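Local coordinates for protein MJ1225 (Methanocaldococcus jannaschii, PDB 3KH5), which is of unknown function but binds AMP and ADP through its four CBS repeats, and is a putative archaeal homologue of the AMPK gamma subunit, at residues K25-M30 with D198-L203; D240-I245 with G268-K273. All coordinates share one frame; numbering follows the deposited sequence.

Contact 1 (K25-M30 with D198-L203); sequences KALMTM and DFIKLL. With AMP (adenosine monophosphate), chain C.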
ATOM      1  N   LYS A  25      -7.923   4.487 -16.137  1.00 34.80           N
ATOM      2  CA  LYS A  25      -6.806   3.798 -16.799  1.00 35.13           C
ATOM      3  C   LYS A  25      -5.666   3.476 -15.830  1.00 34.91           C
ATOM      4  O   LYS A  25      -5.028   2.428 -15.947  1.00 34.93           O
ATOM      5  CB  LYS A  25      -6.287   4.612 -17.997  1.00 35.41           C
ATOM      6  CG  LYS A  25      -5.169   3.943 -18.826  1.00 36.78           C
ATOM      7  CD  LYS A  25      -5.706   2.891 -19.797  1.00 39.03           C
ATOM      8  CE  LYS A  25      -4.581   2.211 -20.578  1.00 40.10           C
ATOM      9  NZ  LYS A  25      -5.093   1.132 -21.476  1.00 40.78           N
ATOM     10  N   ALA A  26      -5.413   4.382 -14.884  1.00 34.65           N
ATOM     11  CA  ALA A  26      -4.422   4.153 -13.831  1.00 34.58           C
ATOM     12  C   ALA A  26      -4.807   2.947 -12.975  1.00 34.69           C
ATOM     13  O   ALA A  26      -3.956   2.118 -12.650  1.00 34.48           O
ATOM     14  CB  ALA A  26      -4.259   5.398 -12.965  1.00 34.44           C
ATOM     15  N   LEU A  27      -6.090   2.852 -12.628  1.00 35.13           N
ATOM     16  CA  LEU A  27      -6.617   1.711 -11.878  1.00 36.02           C
ATOM     17  C   LEU A  27      -6.437   0.384 -12.608  1.00 36.78           C
ATOM     18  O   LEU A  27      -6.053  -0.618 -11.999  1.00 36.75           O
ATOM     19  CB  LEU A  27      -8.104   1.904 -11.589  1.00 35.86           C
ATOM     20  CG  LEU A  27      -8.524   2.746 -10.390  1.00 36.22           C
ATOM     21  CD1 LEU A  27     -10.020   3.014 -10.439  1.00 36.08           C
ATOM     22  CD2 LEU A  27      -8.152   2.040  -9.088  1.00 36.56           C
ATOM     23  N   MET A  28      -6.745   0.381 -13.904  1.00 37.94           N
ATOM     24  CA  MET A  28      -6.602  -0.815 -14.735  1.00 39.35           C
ATOM     25  C   MET A  28      -5.137  -1.210 -14.790  1.00 39.77           C
ATOM     26  O   MET A  28      -4.799  -2.389 -14.681  1.00 39.93           O
ATOM     27  CB  MET A  28      -7.122  -0.551 -16.148  1.00 39.61           C
ATOM     28  CG  MET A  28      -8.631  -0.389 -16.260  1.00 41.48           C
ATOM     29  SD  MET A  28      -9.146   0.473 -17.764  1.00 44.84           S
ATOM     30  CE  MET A  28      -8.470  -0.585 -19.051  1.00 44.85           C
ATOM     31  N   THR A  29      -4.274  -0.207 -14.942  1.00 40.41           N
ATOM     32  CA  THR A  29      -2.834  -0.414 -14.917  1.00 41.13           C
ATOM     33  C   THR A  29      -2.426  -1.094 -13.599  1.00 42.16           C
ATOM     34  O   THR A  29      -1.703  -2.103 -13.615  1.00 42.09           O
ATOM     35  CB  THR A  29      -2.079   0.918 -15.160  1.00 40.93           C
ATOM     36  OG1 THR A  29      -2.591   1.548 -16.345  1.00 40.47           O
ATOM     37  CG2 THR A  29      -0.589   0.680 -15.334  1.00 40.90           C
ATOM     38  N   MET A  30      -2.923  -0.570 -12.475  1.00 43.68           N
ATOM     39  CA  MET A  30      -2.664  -1.140 -11.146  1.00 45.38           C
ATOM     40  C   MET A  30      -3.099  -2.587 -11.044  1.00 47.18           C
ATOM     41  O   MET A  30      -2.305  -3.462 -10.686  1.00 47.21           O
ATOM     42  CB  MET A  30      -3.403  -0.358 -10.061  1.00 45.00           C
ATOM     43  CG  MET A  30      -2.758   0.943  -9.670  1.00 44.26           C
ATOM     44  SD  MET A  30      -3.575   1.640  -8.227  1.00 42.94           S
ATOM     45  CE  MET A  30      -2.563   0.952  -6.923  1.00 43.87           C
ATOM     46  N   ASP A 198      -7.668  -4.758  -1.477  1.00 33.44           N
ATOM     47  CA  ASP A 198      -9.022  -5.313  -1.458  1.00 34.20           C
ATOM     48  C   ASP A 198     -10.046  -4.310  -1.982  1.00 35.19           C
ATOM     49  O   ASP A 198     -11.003  -4.688  -2.663  1.00 35.15           O
ATOM     50  CB  ASP A 198      -9.400  -5.733  -0.034  1.00 33.92           C
ATOM     51  CG  ASP A 198      -8.567  -6.894   0.472  1.00 33.40           C
ATOM     52  OD1 ASP A 198      -8.400  -7.880  -0.275  1.00 33.91           O
ATOM     53  OD2 ASP A 198      -8.080  -6.827   1.621  1.00 31.71           O
ATOM     54  N   PHE A 199      -9.836  -3.035  -1.659  1.00 36.52           N
ATOM     55  CA  PHE A 199     -10.733  -1.978  -2.109  1.00 38.09           C
ATOM     56  C   PHE A 199     -10.622  -1.759  -3.639  1.00 39.33           C
ATOM     57  O   PHE A 199     -11.652  -1.543  -4.302  1.00 39.55           O
ATOM     58  CB  PHE A 199     -10.559  -0.683  -1.275  1.00 37.94           C
ATOM     59  CG  PHE A 199     -10.949  -0.824   0.204  1.00 38.21           C
ATOM     60  CD1 PHE A 199     -11.501  -2.009   0.701  1.00 38.60           C
ATOM     61  CD2 PHE A 199     -10.789   0.248   1.085  1.00 38.44           C
ATOM     62  CE1 PHE A 199     -11.861  -2.130   2.050  1.00 38.44           C
ATOM     63  CE2 PHE A 199     -11.151   0.135   2.437  1.00 38.29           C
ATOM     64  CZ  PHE A 199     -11.686  -1.058   2.915  1.00 38.56           C
ATOM     65  N   ILE A 200      -9.401  -1.860  -4.194  1.00 41.10           N
ATOM     66  CA  ILE A 200      -9.199  -1.789  -5.659  1.00 42.83           C
ATOM     67  C   ILE A 200      -9.820  -2.982  -6.376  1.00 43.82           C
ATOM     68  O   ILE A 200     -10.436  -2.834  -7.448  1.00 44.10           O
ATOM     69  CB  ILE A 200      -7.698  -1.797  -6.096  1.00 42.91           C
ATOM     70  CG1 ILE A 200      -6.808  -0.889  -5.210  1.00 43.19           C
ATOM     71  CG2 ILE A 200      -7.561  -1.374  -7.587  1.00 43.10           C
ATOM     72  CD1 ILE A 200      -7.164   0.585  -5.286  1.00 43.64           C
ATOM     73  N   LYS A 201      -9.622  -4.169  -5.804  1.00 44.91           N
ATOM     74  CA  LYS A 201     -10.135  -5.411  -6.372  1.00 46.02           C
ATOM     75  C   LYS A 201     -11.656  -5.398  -6.417  1.00 46.70           C
ATOM     76  O   LYS A 201     -12.255  -5.900  -7.372  1.00 46.76           O
ATOM     77  CB  LYS A 201      -9.658  -6.615  -5.561  1.00 46.04           C
ATOM     78  CG  LYS A 201      -8.187  -6.965  -5.734  1.00 46.84           C
ATOM     79  CD  LYS A 201      -7.813  -8.093  -4.782  1.00 48.13           C
ATOM     80  CE  LYS A 201      -6.506  -8.759  -5.182  1.00 48.88           C
ATOM     81  NZ  LYS A 201      -6.109  -9.811  -4.201  1.00 49.44           N
ATOM     82  N   LEU A 202     -12.272  -4.827  -5.383  1.00 47.59           N
ATOM     83  CA  LEU A 202     -13.720  -4.664  -5.350  1.00 48.62           C
ATOM     84  C   LEU A 202     -14.199  -3.817  -6.529  1.00 49.83           C
ATOM     85  O   LEU A 202     -15.202  -4.147  -7.158  1.00 49.85           O
ATOM     86  CB  LEU A 202     -14.178  -4.055  -4.020  1.00 48.20           C
ATOM     87  CG  LEU A 202     -15.696  -3.963  -3.798  1.00 47.61           C
ATOM     88  CD1 LEU A 202     -16.372  -5.336  -3.869  1.00 47.02           C
ATOM     89  CD2 LEU A 202     -16.002  -3.304  -2.470  1.00 46.13           C
ATOM     90  N   LEU A 203     -13.466  -2.744  -6.830  1.00 51.58           N
ATOM     91  CA  LEU A 203     -13.798  -1.848  -7.937  1.00 53.43           C
ATOM     92  C   LEU A 203     -13.790  -2.538  -9.295  1.00 54.95           C
ATOM     93  O   LEU A 203     -14.656  -2.278 -10.132  1.00 55.11           O
ATOM     94  CB  LEU A 203     -12.850  -0.648  -7.965  1.00 53.24           C
ATOM     95  CG  LEU A 203     -13.153   0.485  -6.983  1.00 53.14           C
ATOM     96  CD1 LEU A 203     -12.179   1.626  -7.210  1.00 52.97           C
ATOM     97  CD2 LEU A 203     -14.596   0.976  -7.111  1.00 52.92           C
TER
HETATM   98  P   AMP C 282      -1.354  -6.101   0.052  1.00 51.11           P
HETATM   99  O1P AMP C 282      -0.627  -5.941  -1.233  1.00 51.58           O
HETATM  100  O2P AMP C 282      -2.112  -4.736   0.466  1.00 51.23           O
HETATM  101  O3P AMP C 282      -0.356  -6.419   1.290  1.00 51.12           O
HETATM  102  O5' AMP C 282      -2.477  -7.246   0.030  1.00 49.83           O
HETATM  103  C5' AMP C 282      -2.688  -8.136  -1.093  1.00 47.18           C
HETATM  104  C4' AMP C 282      -3.624  -9.275  -0.679  1.00 44.98           C
HETATM  105  O4' AMP C 282      -2.934  -9.966   0.402  1.00 43.42           O
HETATM  106  C3' AMP C 282      -4.896  -8.639  -0.087  1.00 44.30           C
HETATM  107  O3' AMP C 282      -6.067  -9.389  -0.476  1.00 44.98           O
HETATM  108  C2' AMP C 282      -4.677  -8.759   1.419  1.00 43.00           C
HETATM  109  O2' AMP C 282      -5.930  -8.925   2.092  1.00 43.01           O
HETATM  110  C1' AMP C 282      -3.824 -10.027   1.528  1.00 41.73           C
HETATM  111  N9  AMP C 282      -3.000 -10.060   2.772  1.00 39.34           N
HETATM  112  C8  AMP C 282      -2.194  -9.095   3.227  1.00 38.26           C
HETATM  113  N7  AMP C 282      -1.625  -9.483   4.368  1.00 37.07           N
HETATM  114  C5  AMP C 282      -2.075 -10.703   4.639  1.00 36.71           C
HETATM  115  C6  AMP C 282      -1.840 -11.599   5.671  1.00 36.16           C
HETATM  116  N6  AMP C 282      -1.009 -11.277   6.661  1.00 35.47           N
HETATM  117  N1  AMP C 282      -2.465 -12.791   5.651  1.00 36.38           N
HETATM  118  C2  AMP C 282      -3.296 -13.120   4.665  1.00 36.23           C
HETATM  119  N3  AMP C 282      -3.540 -12.286   3.664  1.00 36.57           N
HETATM  120  C4  AMP C 282      -2.945 -11.077   3.627  1.00 37.74           C
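Segments 25-30 and 198-203, on helices 23-33 and 196-203, come nearest at Leu27 and Ile200, whose CA atoms are 7.6 Å apart. The two helices belong to CBS repeats 1 and 3, so the contact is a helix-to-helix junction between different CBS domains. It is entirely apolar and buries 164 Å². Leu27 carries the side of helix 23-33. It points toward helix 196-203, with CG anti to the carbonyl carbon (chi1 -83°), and its two methyl branches each touch a different residue there. CD2 of Leu27 meets CG2 of Ile200 at 3.8 Å and also comes within 4.2 Å of Ile200 CD1. The other branch, CD1 of Leu27, touches CD1 of Leu203 at 4.1 Å, and these two side chains cross at about a right angle. Helix 54-63 closes the group, with Ile57 against both Leu27 and Ile200 and Met61 against Leu203.

Helix 196-203 also binds AMP at its start. The Asp198 carboxylate takes both ribose hydroxyls: AMP O3' gives a 2.8 Å hydrogen bond to Asp198 OD1, and AMP O2' a 3.0 Å bond to Asp198 OD2. Asp198 OD2 accepts from Thr195 N as well, which helps fix the carboxylate. An asparagine in its place would probably leave one ribose hydroxyl without its acceptor and would lose the negative charge.

On helix 23-33, Lys25 O accepts two bonds from Thr29, through N and OG1 on opposite faces of the carbonyl plane; the OG1 bond is 2.6 Å long.

Contact 2 (D240-I245 with G268-K273); sequences DKLKKI and GIITEK. With ADP (adenosine-5'-diphosphate), chain E.
Thr271 OG1 donates a 3.0 Å hydrogen bond to O1A, on the alpha phosphate of ADP. Thr271 ends strand 266-271 and is the N-cap of helix 272-275. This is the nucleotide-binding strand-to-helix turn of a CBS domain, with the sequence glycine, two hydrophobic residues, threonine, two residues, aspartate. The aspartate, Asp274, accepts a hydrogen bond from Thr271 N and is itself hydrogen-bonded to ADP. A chi1 of 71° puts Thr271 OG1 between the backbone N and the carbonyl carbon, on the phosphate side. The start of the helix lies close to this phosphate and would probably help to offset its charge.

The strand has two working faces. Ile269 shares the ligand side with Thr271, and its CG2 packs against adenine C4 of ADP at 3.8 Å. Lys273 lays its aliphatic part on the nucleotide. Bends at chi3 and chi4 bring CE to 3.6 Å from ADP C5' and turn NZ off to Glu133, in a salt bridge, and to the carbonyl O of Phe110, in a hydrogen bond. Glu272 forms a salt bridge with Arg134, which lines the pocket of another ADP. Gly268 has backbone angles at which a side chain would press on the preceding carbonyl O.

Ile270 points the other way, toward the start of helix 242-252. All three residues that meet here are buried, and the contact is light, at 88 Å². Leu257 of strand 256-260 and Ile150 add to the cover over Ile245. Ile270 divides its two branches between two helix residues: its CD1 lies 4.4 Å from Leu242 CD1, and its CG2 lies 4.3 Å from Ile245 CG2.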
ATOM      1  N   ASP A 240       8.647 -15.512  17.820  1.00 44.82           N
ATOM      2  CA  ASP A 240       9.038 -15.865  16.444  1.00 43.91           C
ATOM      3  C   ASP A 240      10.336 -15.180  16.050  1.00 43.25           C
ATOM      4  O   ASP A 240      10.612 -14.061  16.484  1.00 43.03           O
ATOM      5  CB  ASP A 240       7.963 -15.457  15.432  1.00 44.01           C
ATOM      6  CG  ASP A 240       6.696 -16.281  15.546  1.00 44.05           C
ATOM      7  OD1 ASP A 240       6.708 -17.335  16.217  1.00 44.13           O
ATOM      8  OD2 ASP A 240       5.680 -15.869  14.950  1.00 44.45           O
ATOM      9  N   LYS A 241      11.118 -15.844  15.201  1.00 42.61           N
ATOM     10  CA  LYS A 241      12.379 -15.283  14.729  1.00 42.23           C
ATOM     11  C   LYS A 241      12.126 -14.220  13.672  1.00 41.88           C
ATOM     12  O   LYS A 241      11.258 -14.389  12.809  1.00 41.91           O
ATOM     13  CB  LYS A 241      13.305 -16.379  14.183  1.00 42.31           C
ATOM     14  CG  LYS A 241      13.734 -17.443  15.203  1.00 42.76           C
ATOM     15  CD  LYS A 241      14.200 -16.837  16.532  1.00 43.64           C
ATOM     16  CE  LYS A 241      15.036 -17.815  17.375  1.00 44.27           C
ATOM     17  NZ  LYS A 241      14.416 -19.256  17.342  1.00 44.76           N
ATOM     18  N   LEU A 242      12.884 -13.127  13.748  1.00 41.41           N
ATOM     19  CA  LEU A 242      12.734 -12.019  12.809  1.00 41.01           C
ATOM     20  C   LEU A 242      12.994 -12.486  11.389  1.00 40.91           C
ATOM     21  O   LEU A 242      12.286 -12.086  10.462  1.00 40.72           O
ATOM     22  CB  LEU A 242      13.670 -10.857  13.158  1.00 40.85           C
ATOM     23  CG  LEU A 242      13.618  -9.650  12.206  1.00 40.61           C
ATOM     24  CD1 LEU A 242      12.242  -8.980  12.221  1.00 39.99           C
ATOM     25  CD2 LEU A 242      14.705  -8.644  12.542  1.00 40.27           C
ATOM     26  N   LYS A 243      14.009 -13.335  11.227  1.00 40.81           N
ATOM     27  CA  LYS A 243      14.372 -13.851   9.910  1.00 40.75           C
ATOM     28  C   LYS A 243      13.269 -14.710   9.297  1.00 40.46           C
ATOM     29  O   LYS A 243      13.029 -14.621   8.094  1.00 40.42           O
ATOM     30  CB  LYS A 243      15.709 -14.610   9.935  1.00 40.91           C
ATOM     31  CG  LYS A 243      16.169 -15.093   8.551  1.00 41.78           C
ATOM     32  CD  LYS A 243      17.641 -15.493   8.532  1.00 43.25           C
ATOM     33  CE  LYS A 243      17.905 -16.451   7.352  1.00 44.05           C
ATOM     34  NZ  LYS A 243      19.328 -16.892   7.316  1.00 44.72           N
ATOM     35  N   LYS A 244      12.606 -15.533  10.108  1.00 40.22           N
ATOM     36  CA  LYS A 244      11.482 -16.336   9.617  1.00 40.08           C
ATOM     37  C   LYS A 244      10.363 -15.427   9.108  1.00 39.23           C
ATOM     38  O   LYS A 244       9.866 -15.609   7.991  1.00 39.07           O
ATOM     39  CB  LYS A 244      10.970 -17.292  10.703  1.00 40.49           C
ATOM     40  CG  LYS A 244       9.543 -17.815  10.461  1.00 42.30           C
ATOM     41  CD  LYS A 244       9.073 -18.687  11.622  1.00 44.94           C
ATOM     42  CE  LYS A 244       7.549 -18.804  11.636  1.00 46.27           C
ATOM     43  NZ  LYS A 244       7.030 -19.639  10.514  1.00 47.40           N
ATOM     44  N   ILE A 245       9.986 -14.447   9.930  1.00 38.26           N
ATOM     45  CA  ILE A 245       8.943 -13.488   9.567  1.00 37.19           C
ATOM     46  C   ILE A 245       9.305 -12.694   8.304  1.00 36.54           C
ATOM     47  O   ILE A 245       8.504 -12.643   7.360  1.00 36.30           O
ATOM     48  CB  ILE A 245       8.555 -12.571  10.763  1.00 37.26           C
ATOM     49  CG1 ILE A 245       7.931 -13.397  11.899  1.00 37.07           C
ATOM     50  CG2 ILE A 245       7.618 -11.444  10.326  1.00 37.02           C
ATOM     51  CD1 ILE A 245       6.819 -14.371  11.474  1.00 37.33           C
ATOM     52  N   GLY A 268      -0.293  -7.122  18.655  1.00 44.91           N
ATOM     53  CA  GLY A 268       0.429  -6.139  17.864  1.00 42.22           C
ATOM     54  C   GLY A 268       0.345  -6.432  16.384  1.00 40.45           C
ATOM     55  O   GLY A 268      -0.501  -7.211  15.938  1.00 40.05           O
ATOM     56  N   ILE A 269       1.214  -5.784  15.622  1.00 38.79           N
ATOM     57  CA  ILE A 269       1.311  -5.991  14.186  1.00 37.21           C
ATOM     58  C   ILE A 269       2.774  -5.736  13.868  1.00 36.04           C
ATOM     59  O   ILE A 269       3.438  -4.954  14.557  1.00 35.84           O
ATOM     60  CB  ILE A 269       0.345  -5.042  13.400  1.00 37.35           C
ATOM     61  CG1 ILE A 269       0.313  -5.380  11.899  1.00 37.35           C
ATOM     62  CG2 ILE A 269       0.673  -3.559  13.659  1.00 37.30           C
ATOM     63  CD1 ILE A 269      -0.816  -4.696  11.121  1.00 37.15           C
ATOM     64  N   ILE A 270       3.298  -6.427  12.864  1.00 34.59           N
ATOM     65  CA  ILE A 270       4.666  -6.196  12.420  1.00 33.39           C
ATOM     66  C   ILE A 270       4.671  -6.079  10.901  1.00 32.86           C
ATOM     67  O   ILE A 270       3.995  -6.843  10.211  1.00 32.88           O
ATOM     68  CB  ILE A 270       5.632  -7.297  12.937  1.00 33.31           C
ATOM     69  CG1 ILE A 270       7.073  -7.032  12.470  1.00 33.22           C
ATOM     70  CG2 ILE A 270       5.132  -8.702  12.548  1.00 32.79           C
ATOM     71  CD1 ILE A 270       8.140  -7.695  13.328  1.00 33.81           C
ATOM     72  N   THR A 271       5.412  -5.106  10.387  1.00 32.27           N
ATOM     73  CA  THR A 271       5.427  -4.872   8.958  1.00 31.89           C
ATOM     74  C   THR A 271       6.854  -4.837   8.454  1.00 32.06           C
ATOM     75  O   THR A 271       7.810  -4.864   9.240  1.00 31.91           O
ATOM     76  CB  THR A 271       4.728  -3.541   8.577  1.00 31.72           C
ATOM     77  OG1 THR A 271       5.541  -2.433   8.987  1.00 32.10           O
ATOM     78  CG2 THR A 271       3.336  -3.430   9.204  1.00 30.77           C
ATOM     79  N   GLU A 272       6.990  -4.755   7.136  1.00 32.46           N
ATOM     80  CA  GLU A 272       8.288  -4.638   6.492  1.00 33.22           C
ATOM     81  C   GLU A 272       9.104  -3.458   7.001  1.00 33.15           C
ATOM     82  O   GLU A 272      10.325  -3.564   7.107  1.00 33.28           O
ATOM     83  CB  GLU A 272       8.120  -4.535   4.981  1.00 33.47           C
ATOM     84  CG  GLU A 272       7.686  -5.836   4.341  1.00 35.41           C
ATOM     85  CD  GLU A 272       7.410  -5.703   2.859  1.00 37.74           C
ATOM     86  OE1 GLU A 272       6.745  -4.727   2.447  1.00 38.56           O
ATOM     87  OE2 GLU A 272       7.848  -6.592   2.104  1.00 38.87           O
ATOM     88  N   LYS A 273       8.446  -2.337   7.309  1.00 33.09           N
ATOM     89  CA  LYS A 273       9.167  -1.185   7.853  1.00 33.00           C
ATOM     90  C   LYS A 273       9.777  -1.526   9.209  1.00 33.40           C
ATOM     91  O   LYS A 273      10.910  -1.135   9.496  1.00 33.50           O
ATOM     92  CB  LYS A 273       8.284   0.063   7.967  1.00 32.56           C
ATOM     93  CG  LYS A 273       9.095   1.360   8.134  1.00 31.67           C
ATOM     94  CD  LYS A 273       8.218   2.593   8.346  1.00 29.65           C
ATOM     95  CE  LYS A 273       7.260   2.834   7.182  1.00 29.16           C
ATOM     96  NZ  LYS A 273       7.959   2.986   5.875  1.00 28.15           N
TER
HETATM   97  PB  ADP E 284       1.259  -0.591   6.210  1.00 47.80           P
HETATM   98  O1B ADP E 284       1.842  -1.580   5.267  1.00 47.89           O
HETATM   99  O2B ADP E 284      -0.130  -1.137   6.910  1.00 46.75           O
HETATM  100  O3B ADP E 284       0.864   0.818   5.519  1.00 47.81           O
HETATM  101  PA  ADP E 284       3.643   0.547   7.358  1.00 44.76           P
HETATM  102  O1A ADP E 284       4.858  -0.224   7.002  1.00 45.01           O
HETATM  103  O2A ADP E 284       3.380   1.837   6.427  1.00 44.93           O
HETATM  104  O3A ADP E 284       2.283  -0.328   7.408  1.00 46.09           O
HETATM  105  O5' ADP E 284       3.664   0.974   8.891  1.00 43.23           O
HETATM  106  C5' ADP E 284       4.557   1.957   9.446  1.00 40.37           C
HETATM  107  C4' ADP E 284       4.520   1.749  10.984  1.00 38.76           C
HETATM  108  O4' ADP E 284       3.116   1.766  11.402  1.00 37.85           O
HETATM  109  C3' ADP E 284       5.096   0.386  11.411  1.00 37.84           C
HETATM  110  O3' ADP E 284       5.756   0.521  12.674  1.00 38.01           O
HETATM  111  C2' ADP E 284       3.858  -0.506  11.548  1.00 37.10           C
HETATM  112  O2' ADP E 284       4.057  -1.539  12.529  1.00 35.85           O
HETATM  113  C1' ADP E 284       2.774   0.484  12.002  1.00 37.00           C
HETATM  114  N9  ADP E 284       1.410   0.013  11.570  1.00 36.21           N
HETATM  115  C8  ADP E 284       1.070  -0.508  10.386  1.00 36.35           C
HETATM  116  N7  ADP E 284      -0.229  -0.817  10.383  1.00 36.12           N
HETATM  117  C5  ADP E 284      -0.726  -0.498  11.569  1.00 36.26           C
HETATM  118  C6  ADP E 284      -1.994  -0.589  12.138  1.00 36.42           C
HETATM  119  N6  ADP E 284      -3.020  -1.087  11.449  1.00 36.12           N
HETATM  120  N1  ADP E 284      -2.162  -0.159  13.399  1.00 36.59           N
HETATM  121  C2  ADP E 284      -1.143   0.337  14.095  1.00 36.52           C
HETATM  122  N3  ADP E 284       0.075   0.436  13.576  1.00 36.40           N
HETATM  123  C4  ADP E 284       0.315   0.029  12.322  1.00 36.27           C

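Contact 1 joins helices of CBS repeats 1 and 3, whereas contact 2 lies wholly within repeat 4. Their centres are 28 Å apart, on opposite sides of the chain's centre, and their nearest atoms are about 12 Å apart. The nucleotides bring them into relation. Arg181 is hydrogen-bonded through NH1 to the AMP held by Asp198 and through NH2 to the ADP held by Thr271. That AMP is also hydrogen-bonded to Ala256 O, and the Ala256 side chain touches Thr271. Thr195 and Asp198 occupy the same places in the CBS turn as Thr271 and Asp274, consistent with matching roles in the two sites. The side chain of Ile270 is about 9 Å from the AMP held by Asp198.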